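POP2 (Saccharomyces cerevisiae, PDB 1UOC) degrades RNA from the 3' end with a preference for poly(A), as the nuclease domain of a subunit of the CCR4-NOT mRNA deadenylase complex. Local coordinates at residues Glu27-Tyr38 with Asn91-Phe102; Asn39-Phe47 with Thr247-Phe258. All blocks are in the same frame, centred on the assembly; numbering follows the deposited sequence.

Contact 1 (Glu27-Tyr38 with Asn91-Phe102); sequences EFAVIRQLVSQY and NKPDNGPSTWQF. With CA (calcium ion), chain C.
I31 runs across one face of the W100 indole, its CG1 3.7 Å from the centroid of the six-membered ring and only 7° off the ring normal, a CH-pi contact. V30 CG1 and L34 CD1 come instead at the rim of the same ring, the latter 3.8 Å from W100 CH2, so the benzo half has I31 over one face and V30 and L34 along its edge. Beyond CG1, I31 CD1 meets the edge of the F102 ring, and F28 CE1 lies 3.5 Å from F102 CE2, the two phenyl planes inclined at 37°.

At the other end, P93 CD sits over one face of the Y38 ring, 3.5 Å from its centroid, a second CH-pi contact. With CG turned anti to the carbonyl carbon (chi1 -58°), the ring also offers its edge to the backbone O of N91.

The polar edge is one hydrogen bond between the segments: W100 NE1 donates to E27 OE2 at 3.0 Å, with the acceptor close to the indole plane but the N-H arriving from above the carboxylate plane. The other oxygen, E27 OE1, forms a salt bridge with R17, so this carboxylate joins strands 17-19 and 99-103. On the outer side, Q33 O, S36 OG and a water bind a calcium ion. The whole is alpha/beta packing, helix 24-34 lying across one face of the mixed sheet of this DEDD nuclease domain.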
loop_
_atom_site.group_PDB
_atom_site.type_symbol
_atom_site.label_atom_id
_atom_site.label_comp_id
_atom_site.label_asym_id
_atom_site.label_seq_id
_atom_site.Cartn_x
_atom_site.Cartn_y
_atom_site.Cartn_z
ATOM N N GLU A 27 -12.511 -7.458 -11.726
ATOM C CA GLU A 27 -11.786 -6.254 -11.302
ATOM C C GLU A 27 -10.314 -6.369 -11.670
ATOM O O GLU A 27 -9.675 -5.374 -12.025
ATOM C CB GLU A 27 -11.932 -6.015 -9.794
ATOM C CG GLU A 27 -13.362 -5.728 -9.375
ATOM C CD GLU A 27 -13.987 -4.557 -10.120
ATOM O OE1 GLU A 27 -15.234 -4.501 -10.170
ATOM O OE2 GLU A 27 -13.254 -3.685 -10.642
ATOM N N PHE A 28 -9.771 -7.581 -11.589
ATOM C CA PHE A 28 -8.383 -7.765 -11.953
ATOM C C PHE A 28 -8.222 -7.647 -13.462
ATOM O O PHE A 28 -7.138 -7.337 -13.958
ATOM C CB PHE A 28 -7.853 -9.105 -11.465
ATOM C CG PHE A 28 -6.894 -8.973 -10.324
ATOM C CD1 PHE A 28 -7.317 -9.154 -9.016
ATOM C CD2 PHE A 28 -5.582 -8.552 -10.553
ATOM C CE1 PHE A 28 -6.451 -8.911 -7.949
ATOM C CE2 PHE A 28 -4.715 -8.307 -9.496
ATOM C CZ PHE A 28 -5.153 -8.486 -8.187
ATOM N N ALA A 29 -9.305 -7.877 -14.198
ATOM C CA ALA A 29 -9.250 -7.747 -15.654
ATOM C C ALA A 29 -9.102 -6.251 -15.962
ATOM O O ALA A 29 -8.347 -5.866 -16.853
ATOM C CB ALA A 29 -10.517 -8.305 -16.287
ATOM N N VAL A 30 -9.816 -5.414 -15.207
ATOM C CA VAL A 30 -9.742 -3.960 -15.376
ATOM C C VAL A 30 -8.365 -3.438 -14.958
ATOM O O VAL A 30 -7.788 -2.589 -15.627
ATOM C CB VAL A 30 -10.814 -3.234 -14.525
ATOM C CG1 VAL A 30 -10.597 -1.719 -14.584
ATOM C CG2 VAL A 30 -12.211 -3.597 -15.022
ATOM N N ILE A 31 -7.842 -3.941 -13.842
ATOM C CA ILE A 31 -6.524 -3.520 -13.363
ATOM C C ILE A 31 -5.491 -3.813 -14.451
ATOM O O ILE A 31 -4.651 -2.986 -14.784
ATOM C CB ILE A 31 -6.137 -4.300 -12.074
ATOM C CG1 ILE A 31 -7.016 -3.834 -10.911
ATOM C CG2 ILE A 31 -4.641 -4.103 -11.753
ATOM C CD1 ILE A 31 -6.888 -4.687 -9.656
ATOM N N ARG A 32 -5.585 -5.010 -14.998
ATOM C CA ARG A 32 -4.701 -5.484 -16.039
ATOM C C ARG A 32 -4.643 -4.564 -17.271
ATOM O O ARG A 32 -3.572 -4.363 -17.846
ATOM C CB ARG A 32 -5.152 -6.886 -16.446
ATOM C CG ARG A 32 -4.061 -7.814 -16.929
ATOM C CD ARG A 32 -4.650 -9.210 -17.184
ATOM N NE ARG A 32 -5.132 -9.804 -15.947
ATOM C CZ ARG A 32 -6.321 -10.375 -15.788
ATOM N NH1 ARG A 32 -7.181 -10.444 -16.796
ATOM N NH2 ARG A 32 -6.653 -10.870 -14.601
ATOM N N GLN A 33 -5.769 -3.992 -17.686
ATOM C CA GLN A 33 -5.708 -3.140 -18.868
ATOM C C GLN A 33 -5.428 -1.679 -18.555
ATOM O O GLN A 33 -5.150 -0.904 -19.453
ATOM C CB GLN A 33 -6.974 -3.285 -19.740
ATOM C CG GLN A 33 -8.179 -2.484 -19.326
ATOM C CD GLN A 33 -8.196 -1.066 -19.892
ATOM O OE1 GLN A 33 -8.890 -0.202 -19.365
ATOM N NE2 GLN A 33 -7.450 -0.828 -20.967
ATOM N N LEU A 34 -5.465 -1.303 -17.283
ATOM C CA LEU A 34 -5.184 0.087 -16.935
ATOM C C LEU A 34 -3.708 0.290 -16.625
ATOM O O LEU A 34 -3.147 1.344 -16.931
ATOM C CB LEU A 34 -5.996 0.531 -15.702
ATOM C CG LEU A 34 -7.520 0.647 -15.757
ATOM C CD1 LEU A 34 -8.064 0.901 -14.350
ATOM C CD2 LEU A 34 -7.916 1.768 -16.701
ATOM N N VAL A 35 -3.072 -0.728 -16.047
ATOM C CA VAL A 35 -1.680 -0.584 -15.627
ATOM C C VAL A 35 -0.649 -0.044 -16.615
ATOM O O VAL A 35 0.229 0.715 -16.209
ATOM C CB VAL A 35 -1.131 -1.893 -14.977
ATOM C CG1 VAL A 35 -0.950 -2.982 -16.019
ATOM C CG2 VAL A 35 0.209 -1.602 -14.265
ATOM N N SER A 36 -0.735 -0.396 -17.895
ATOM C CA SER A 36 0.252 0.131 -18.851
ATOM C C SER A 36 0.281 1.664 -18.850
ATOM O O SER A 36 1.333 2.268 -19.019
ATOM C CB SER A 36 -0.021 -0.384 -20.272
ATOM O OG SER A 36 -1.290 0.042 -20.742
ATOM N N GLN A 37 -0.868 2.297 -18.648
ATOM C CA GLN A 37 -0.937 3.756 -18.612
ATOM C C GLN A 37 -0.867 4.282 -17.170
ATOM O O GLN A 37 -0.115 5.219 -16.846
ATOM C CB GLN A 37 -2.237 4.249 -19.267
ATOM C CG GLN A 37 -2.361 5.765 -19.294
ATOM C CD GLN A 37 -3.576 6.236 -20.081
ATOM O OE1 GLN A 37 -4.181 5.472 -20.825
ATOM N NE2 GLN A 37 -3.925 7.507 -19.924
ATOM N N TYR A 38 -1.679 3.689 -16.307
ATOM C CA TYR A 38 -1.709 4.088 -14.912
ATOM C C TYR A 38 -0.773 3.126 -14.203
ATOM O O TYR A 38 -1.203 2.228 -13.472
ATOM C CB TYR A 38 -3.144 4.018 -14.408
ATOM C CG TYR A 38 -4.045 4.915 -15.231
ATOM C CD1 TYR A 38 -4.850 4.392 -16.250
ATOM C CD2 TYR A 38 -4.031 6.300 -15.045
ATOM C CE1 TYR A 38 -5.612 5.223 -17.062
ATOM C CE2 TYR A 38 -4.787 7.145 -15.848
ATOM C CZ TYR A 38 -5.574 6.602 -16.855
ATOM O OH TYR A 38 -6.318 7.442 -17.653
ATOM N N ASN A 91 -2.868 11.491 -12.527
ATOM C CA ASN A 91 -4.075 11.434 -13.338
ATOM C C ASN A 91 -4.653 10.036 -13.211
ATOM O O ASN A 91 -3.908 9.061 -13.058
ATOM C CB ASN A 91 -3.755 11.694 -14.806
ATOM C CG ASN A 91 -3.156 13.058 -15.037
ATOM O OD1 ASN A 91 -2.284 13.220 -15.893
ATOM N ND2 ASN A 91 -3.628 14.057 -14.289
ATOM N N LYS A 92 -5.980 9.947 -13.286
ATOM C CA LYS A 92 -6.684 8.680 -13.185
ATOM C C LYS A 92 -7.758 8.619 -14.269
ATOM O O LYS A 92 -8.140 9.646 -14.831
ATOM C CB LYS A 92 -7.321 8.558 -11.800
ATOM C CG LYS A 92 -6.309 8.422 -10.643
ATOM C CD LYS A 92 -7.024 8.498 -9.275
ATOM C CE LYS A 92 -6.266 7.763 -8.165
ATOM N NZ LYS A 92 -6.360 6.264 -8.269
ATOM N N PRO A 93 -8.235 7.412 -14.606
ATOM C CA PRO A 93 -9.271 7.300 -15.634
ATOM C C PRO A 93 -10.531 8.065 -15.234
ATOM O O PRO A 93 -10.950 8.003 -14.077
ATOM C CB PRO A 93 -9.496 5.791 -15.733
ATOM C CG PRO A 93 -9.009 5.264 -14.400
ATOM C CD PRO A 93 -7.791 6.083 -14.165
ATOM N N ASP A 94 -11.127 8.791 -16.185
ATOM C CA ASP A 94 -12.329 9.582 -15.909
ATOM C C ASP A 94 -13.582 8.730 -15.723
ATOM O O ASP A 94 -14.573 9.175 -15.146
ATOM C CB ASP A 94 -12.560 10.621 -17.017
ATOM C CG ASP A 94 -11.467 11.693 -17.060
ATOM O OD1 ASP A 94 -11.047 12.167 -15.979
ATOM O OD2 ASP A 94 -11.042 12.071 -18.175
ATOM N N ASN A 95 -13.530 7.500 -16.210
ATOM C CA ASN A 95 -14.642 6.576 -16.070
ATOM C C ASN A 95 -14.189 5.308 -15.366
ATOM O O ASN A 95 -13.078 4.835 -15.581
ATOM C CB ASN A 95 -15.216 6.200 -17.436
ATOM C CG ASN A 95 -16.321 7.132 -17.878
ATOM O OD1 ASN A 95 -17.277 6.706 -18.526
ATOM N ND2 ASN A 95 -16.199 8.413 -17.535
ATOM N N GLY A 96 -15.051 4.754 -14.527
ATOM C CA GLY A 96 -14.706 3.528 -13.835
ATOM C C GLY A 96 -13.824 3.741 -12.622
ATOM O O GLY A 96 -13.307 4.842 -12.398
ATOM N N PRO A 97 -13.628 2.683 -11.820
ATOM C CA PRO A 97 -12.814 2.680 -10.602
ATOM C C PRO A 97 -11.304 2.717 -10.850
ATOM O O PRO A 97 -10.789 2.129 -11.802
ATOM C CB PRO A 97 -13.247 1.393 -9.913
ATOM C CG PRO A 97 -13.462 0.479 -11.090
ATOM C CD PRO A 97 -14.257 1.368 -12.024
ATOM N N SER A 98 -10.608 3.389 -9.948
ATOM C CA SER A 98 -9.168 3.539 -10.019
ATOM C C SER A 98 -8.559 3.135 -8.655
ATOM O O SER A 98 -7.346 3.206 -8.442
ATOM C CB SER A 98 -8.865 4.999 -10.322
ATOM O OG SER A 98 -7.569 5.134 -10.814
ATOM N N THR A 99 -9.423 2.740 -7.727
ATOM C CA THR A 99 -8.989 2.319 -6.400
ATOM C C THR A 99 -9.851 1.140 -6.006
ATOM O O THR A 99 -11.057 1.148 -6.223
ATOM C CB THR A 99 -9.154 3.447 -5.356
ATOM O OG1 THR A 99 -8.331 4.552 -5.722
ATOM C CG2 THR A 99 -8.710 2.959 -3.963
ATOM N N TRP A 100 -9.227 0.130 -5.422
ATOM C CA TRP A 100 -9.931 -1.076 -5.038
ATOM C C TRP A 100 -9.637 -1.412 -3.595
ATOM O O TRP A 100 -8.552 -1.116 -3.084
ATOM C CB TRP A 100 -9.454 -2.246 -5.906
ATOM C CG TRP A 100 -9.824 -2.122 -7.361
ATOM C CD1 TRP A 100 -10.949 -2.609 -7.965
ATOM C CD2 TRP A 100 -9.105 -1.401 -8.370
ATOM N NE1 TRP A 100 -10.976 -2.233 -9.284
ATOM C CE2 TRP A 100 -9.859 -1.485 -9.560
ATOM C CE3 TRP A 100 -7.901 -0.682 -8.378
ATOM C CZ2 TRP A 100 -9.447 -0.880 -10.755
ATOM C CZ3 TRP A 100 -7.491 -0.081 -9.560
ATOM C CH2 TRP A 100 -8.265 -0.182 -10.735
ATOM N N GLN A 101 -10.615 -2.033 -2.946
ATOM C CA GLN A 101 -10.457 -2.489 -1.581
ATOM C C GLN A 101 -10.824 -3.950 -1.611
ATOM O O GLN A 101 -11.996 -4.298 -1.696
ATOM C CB GLN A 101 -11.375 -1.762 -0.602
ATOM C CG GLN A 101 -11.102 -2.203 0.845
ATOM C CD GLN A 101 -11.876 -1.400 1.873
ATOM O OE1 GLN A 101 -13.044 -1.659 2.125
ATOM N NE2 GLN A 101 -11.224 -0.422 2.467
ATOM N N PHE A 102 -9.813 -4.805 -1.560
ATOM C CA PHE A 102 -10.042 -6.234 -1.566
ATOM C C PHE A 102 -10.360 -6.700 -0.146
ATOM O O PHE A 102 -9.625 -6.408 0.796
ATOM C CB PHE A 102 -8.805 -6.958 -2.103
ATOM C CG PHE A 102 -8.429 -6.563 -3.515
ATOM C CD1 PHE A 102 -7.624 -5.448 -3.753
ATOM C CD2 PHE A 102 -8.883 -7.303 -4.597
ATOM C CE1 PHE A 102 -7.278 -5.079 -5.052
ATOM C CE2 PHE A 102 -8.543 -6.944 -5.904
ATOM C CZ PHE A 102 -7.737 -5.826 -6.129
HETATM CA CA CA C . -3.511 -1.062 -21.018
HETATM O O HOH W 1 -2.283 -2.723 -19.333
#

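Contact 2 (Asn39-Phe47 with Thr247-Phe258)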
loop_
_atom_site.group_PDB
_atom_site.type_symbol
_atom_site.label_atom_id
_atom_site.label_comp_id
_atom_site.label_asym_id
_atom_site.label_seq_id
_atom_site.Cartn_x
_atom_site.Cartn_y
_atom_site.Cartn_z
ATOM N N ASN A 39 0.520 3.346 -14.462
ATOM C CA ASN A 39 1.602 2.507 -13.963
ATOM C C ASN A 39 2.149 2.776 -12.568
ATOM O O ASN A 39 3.175 2.205 -12.188
ATOM C CB ASN A 39 2.758 2.468 -14.989
ATOM C CG ASN A 39 3.357 3.856 -15.288
ATOM O OD1 ASN A 39 3.172 4.810 -14.531
ATOM N ND2 ASN A 39 4.096 3.958 -16.398
ATOM N N HIS A 40 1.488 3.646 -11.811
ATOM C CA HIS A 40 1.894 3.919 -10.427
ATOM C C HIS A 40 0.835 3.231 -9.555
ATOM O O HIS A 40 -0.359 3.490 -9.689
ATOM C CB HIS A 40 1.939 5.428 -10.141
ATOM C CG HIS A 40 3.205 6.093 -10.589
ATOM N ND1 HIS A 40 3.650 6.054 -11.896
ATOM C CD2 HIS A 40 4.137 6.792 -9.897
ATOM C CE1 HIS A 40 4.802 6.696 -11.985
ATOM N NE2 HIS A 40 5.123 7.152 -10.787
ATOM N N VAL A 41 1.287 2.345 -8.676
ATOM C CA VAL A 41 0.403 1.571 -7.811
ATOM C C VAL A 41 0.729 1.760 -6.328
ATOM O O VAL A 41 1.868 1.545 -5.904
ATOM C CB VAL A 41 0.554 0.059 -8.101
ATOM C CG1 VAL A 41 -0.599 -0.730 -7.478
ATOM C CG2 VAL A 41 0.628 -0.164 -9.597
ATOM N N SER A 42 -0.268 2.147 -5.540
ATOM C CA SER A 42 -0.066 2.313 -4.101
ATOM C C SER A 42 -0.749 1.129 -3.424
ATOM O O SER A 42 -1.715 0.572 -3.955
ATOM C CB SER A 42 -0.704 3.602 -3.611
ATOM O OG SER A 42 -2.098 3.551 -3.844
ATOM N N ILE A 43 -0.240 0.741 -2.265
ATOM C CA ILE A 43 -0.815 -0.371 -1.529
ATOM C C ILE A 43 -0.951 -0.070 -0.042
ATOM O O ILE A 43 -0.120 0.612 0.553
ATOM C CB ILE A 43 0.025 -1.656 -1.701
ATOM C CG1 ILE A 43 -0.570 -2.779 -0.844
ATOM C CG2 ILE A 43 1.488 -1.384 -1.336
ATOM C CD1 ILE A 43 0.217 -4.057 -0.889
ATOM N N SER A 44 -2.015 -0.590 0.551
ATOM C CA SER A 44 -2.272 -0.417 1.970
ATOM C C SER A 44 -2.853 -1.731 2.482
ATOM O O SER A 44 -3.453 -2.503 1.722
ATOM C CB SER A 44 -3.252 0.723 2.210
ATOM O OG SER A 44 -3.281 1.031 3.590
ATOM N N THR A 45 -2.672 -1.994 3.766
ATOM C CA THR A 45 -3.150 -3.247 4.316
ATOM C C THR A 45 -3.749 -3.108 5.698
ATOM O O THR A 45 -3.501 -2.143 6.422
ATOM C CB THR A 45 -2.019 -4.260 4.422
ATOM O OG1 THR A 45 -1.035 -3.746 5.330
ATOM C CG2 THR A 45 -1.385 -4.515 3.057
ATOM N N GLU A 46 -4.545 -4.101 6.049
ATOM C CA GLU A 46 -5.181 -4.144 7.340
ATOM C C GLU A 46 -5.100 -5.601 7.761
ATOM O O GLU A 46 -5.672 -6.485 7.119
ATOM C CB GLU A 46 -6.633 -3.669 7.235
ATOM C CG GLU A 46 -7.321 -3.478 8.583
ATOM C CD GLU A 46 -6.565 -2.531 9.495
ATOM O OE1 GLU A 46 -6.426 -1.340 9.147
ATOM O OE2 GLU A 46 -6.103 -2.979 10.564
ATOM N N PHE A 47 -4.334 -5.847 8.815
ATOM C CA PHE A 47 -4.166 -7.195 9.326
ATOM C C PHE A 47 -4.908 -7.314 10.632
ATOM O O PHE A 47 -5.063 -6.340 11.371
ATOM C CB PHE A 47 -2.698 -7.512 9.596
ATOM C CG PHE A 47 -1.802 -7.335 8.409
ATOM C CD1 PHE A 47 -1.057 -6.170 8.253
ATOM C CD2 PHE A 47 -1.677 -8.345 7.460
ATOM C CE1 PHE A 47 -0.192 -6.015 7.167
ATOM C CE2 PHE A 47 -0.814 -8.198 6.370
ATOM C CZ PHE A 47 -0.071 -7.034 6.224
ATOM N N THR A 247 -9.456 1.130 4.271
ATOM C CA THR A 247 -8.202 0.585 3.759
ATOM C C THR A 247 -7.995 0.987 2.294
ATOM O O THR A 247 -6.890 1.343 1.888
ATOM C CB THR A 247 -8.179 -0.950 3.918
ATOM O OG1 THR A 247 -8.459 -1.272 5.290
ATOM C CG2 THR A 247 -6.810 -1.528 3.533
ATOM N N GLY A 248 -9.062 0.931 1.506
ATOM C CA GLY A 248 -8.961 1.328 0.115
ATOM C C GLY A 248 -8.650 2.807 0.047
ATOM O O GLY A 248 -7.783 3.236 -0.707
ATOM N N GLY A 249 -9.348 3.587 0.866
ATOM C CA GLY A 249 -9.135 5.023 0.904
ATOM C C GLY A 249 -7.706 5.386 1.242
ATOM O O GLY A 249 -7.171 6.376 0.737
ATOM N N GLN A 250 -7.087 4.577 2.100
ATOM C CA GLN A 250 -5.704 4.800 2.502
ATOM C C GLN A 250 -4.748 4.654 1.319
ATOM O O GLN A 250 -3.826 5.450 1.169
ATOM C CB GLN A 250 -5.299 3.818 3.609
ATOM C CG GLN A 250 -5.827 4.165 4.999
ATOM C CD GLN A 250 -5.154 5.395 5.585
ATOM O OE1 GLN A 250 -3.955 5.381 5.881
ATOM N NE2 GLN A 250 -5.920 6.474 5.748
ATOM N N SER A 251 -4.953 3.638 0.487
ATOM C CA SER A 251 -4.063 3.458 -0.656
ATOM C C SER A 251 -4.277 4.658 -1.561
ATOM O O SER A 251 -3.335 5.202 -2.126
ATOM C CB SER A 251 -4.353 2.141 -1.406
ATOM O OG SER A 251 -5.627 2.154 -2.050
ATOM N N LEU A 252 -5.528 5.089 -1.669
ATOM C CA LEU A 252 -5.867 6.246 -2.479
ATOM C C LEU A 252 -5.184 7.530 -1.971
ATOM O O LEU A 252 -4.605 8.286 -2.753
ATOM C CB LEU A 252 -7.392 6.432 -2.510
ATOM C CG LEU A 252 -7.900 7.750 -3.111
ATOM C CD1 LEU A 252 -7.364 7.947 -4.533
ATOM C CD2 LEU A 252 -9.426 7.740 -3.092
ATOM N N LEU A 253 -5.246 7.767 -0.665
ATOM C CA LEU A 253 -4.652 8.963 -0.067
ATOM C C LEU A 253 -3.150 8.974 -0.290
ATOM O O LEU A 253 -2.546 10.014 -0.568
ATOM C CB LEU A 253 -4.951 9.010 1.447
ATOM C CG LEU A 253 -4.581 10.302 2.195
ATOM C CD1 LEU A 253 -5.245 11.494 1.521
ATOM C CD2 LEU A 253 -5.025 10.214 3.661
ATOM N N MET A 254 -2.562 7.796 -0.146
ATOM C CA MET A 254 -1.134 7.567 -0.314
ATOM C C MET A 254 -0.685 7.993 -1.704
ATOM O O MET A 254 0.235 8.793 -1.856
ATOM C CB MET A 254 -0.871 6.075 -0.119
ATOM C CG MET A 254 0.532 5.679 0.255
ATOM S SD MET A 254 0.646 3.882 0.428
ATOM C CE MET A 254 -0.522 3.628 1.759
ATOM N N LEU A 255 -1.339 7.450 -2.729
ATOM C CA LEU A 255 -0.999 7.764 -4.121
ATOM C C LEU A 255 -1.206 9.250 -4.481
ATOM O O LEU A 255 -0.397 9.851 -5.188
ATOM C CB LEU A 255 -1.839 6.889 -5.055
ATOM C CG LEU A 255 -1.523 6.968 -6.541
ATOM C CD1 LEU A 255 -0.086 6.475 -6.767
ATOM C CD2 LEU A 255 -2.521 6.133 -7.337
ATOM N N LEU A 256 -2.308 9.823 -4.008
ATOM C CA LEU A 256 -2.628 11.232 -4.259
ATOM C C LEU A 256 -1.516 12.087 -3.673
ATOM O O LEU A 256 -1.020 13.021 -4.301
ATOM C CB LEU A 256 -3.952 11.585 -3.569
ATOM C CG LEU A 256 -5.231 11.906 -4.341
ATOM C CD1 LEU A 256 -5.175 11.359 -5.753
ATOM C CD2 LEU A 256 -6.416 11.341 -3.548
ATOM N N SER A 257 -1.132 11.748 -2.447
ATOM C CA SER A 257 -0.086 12.468 -1.750
ATOM C C SER A 257 1.257 12.315 -2.448
ATOM O O SER A 257 1.978 13.291 -2.622
ATOM C CB SER A 257 0.007 11.990 -0.295
ATOM O OG SER A 257 -1.174 12.327 0.417
ATOM N N PHE A 258 1.593 11.098 -2.861
ATOM C CA PHE A 258 2.862 10.881 -3.543
ATOM C C PHE A 258 2.973 11.730 -4.804
ATOM O O PHE A 258 3.955 12.434 -5.011
ATOM C CB PHE A 258 3.033 9.412 -3.947
ATOM C CG PHE A 258 4.301 9.150 -4.679
ATOM C CD1 PHE A 258 5.501 9.011 -3.986
ATOM C CD2 PHE A 258 4.320 9.124 -6.070
ATOM C CE1 PHE A 258 6.710 8.859 -4.674
ATOM C CE2 PHE A 258 5.518 8.975 -6.767
ATOM C CZ PHE A 258 6.721 8.842 -6.064
HETATM O O HOH W 2 -7.817 1.016 7.613
#
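S42 points its CB at helix 247-258, and that carbon meets S251 O at 3.4 Å and L255 CB at 3.8 Å. Its hydroxyl, placed between the backbone N and the carbonyl carbon (chi1 62°), donates from OG to S251 O at 2.7 Å. The donor stands above the carbonyl plane, 55° out of it, while the helical L255 N reaches the same oxygen from the opposite face, so two bonds grip S251 O. An alanine here would remove the hydroxyl and is likely to leave S251 O with its helical bond but without the strand's tie to the helix.

Farther along the strand, S44 OG lies 3.4 Å from Q250 CB, where the backbones come close: the CA atoms of S44 and S251 are 5.0 Å apart. M254 CE comes within 3.3 Å of I43 O. Toward the start of the strand, L255 CD1 packs on H40 CB, and F258 CE2 meets the H40 ring at its edge. At the other end, a water donates to E46 OE1 and makes a weak bond with T247 OG1. S44, E46 and Q250, whose NE2 is hydrogen-bonded to F244 O, are predicted to bind the catalytic divalent metal, together with D166, which accepts a hydrogen bond from T45 OG1. Strand 40-48 runs between strands 77-86 and 157-160; the axes of 40-47 and 247-258 lie at 144°, nearer antiparallel than crossed, and helix 229-235 packs on helix 247-264 through Q250, L253 and S257.

How the contacts relate
Both contacts are largely buried and both pack a helix on the same mixed sheet, yet the centre of contact 2 is about 5 Å from the centre of the chain and that of contact 1 about 15 Å. Helix 24-34 is followed in the chain, after a short turn, by strand 40-48, and the segments alternate along the chain. The two meet where T99 CG2 of strand 99-103 packs 3.4 Å from G248 O of helix 247-264. Their chemistry differs with place: contact 1 relies on aromatic and branched side chains and has a calcium ion at its solvent side, whereas contact 2 uses small serines that let the segment axes approach to 6.8 Å, against 10.7 Å in contact 1, beside the predicted catalytic metal site.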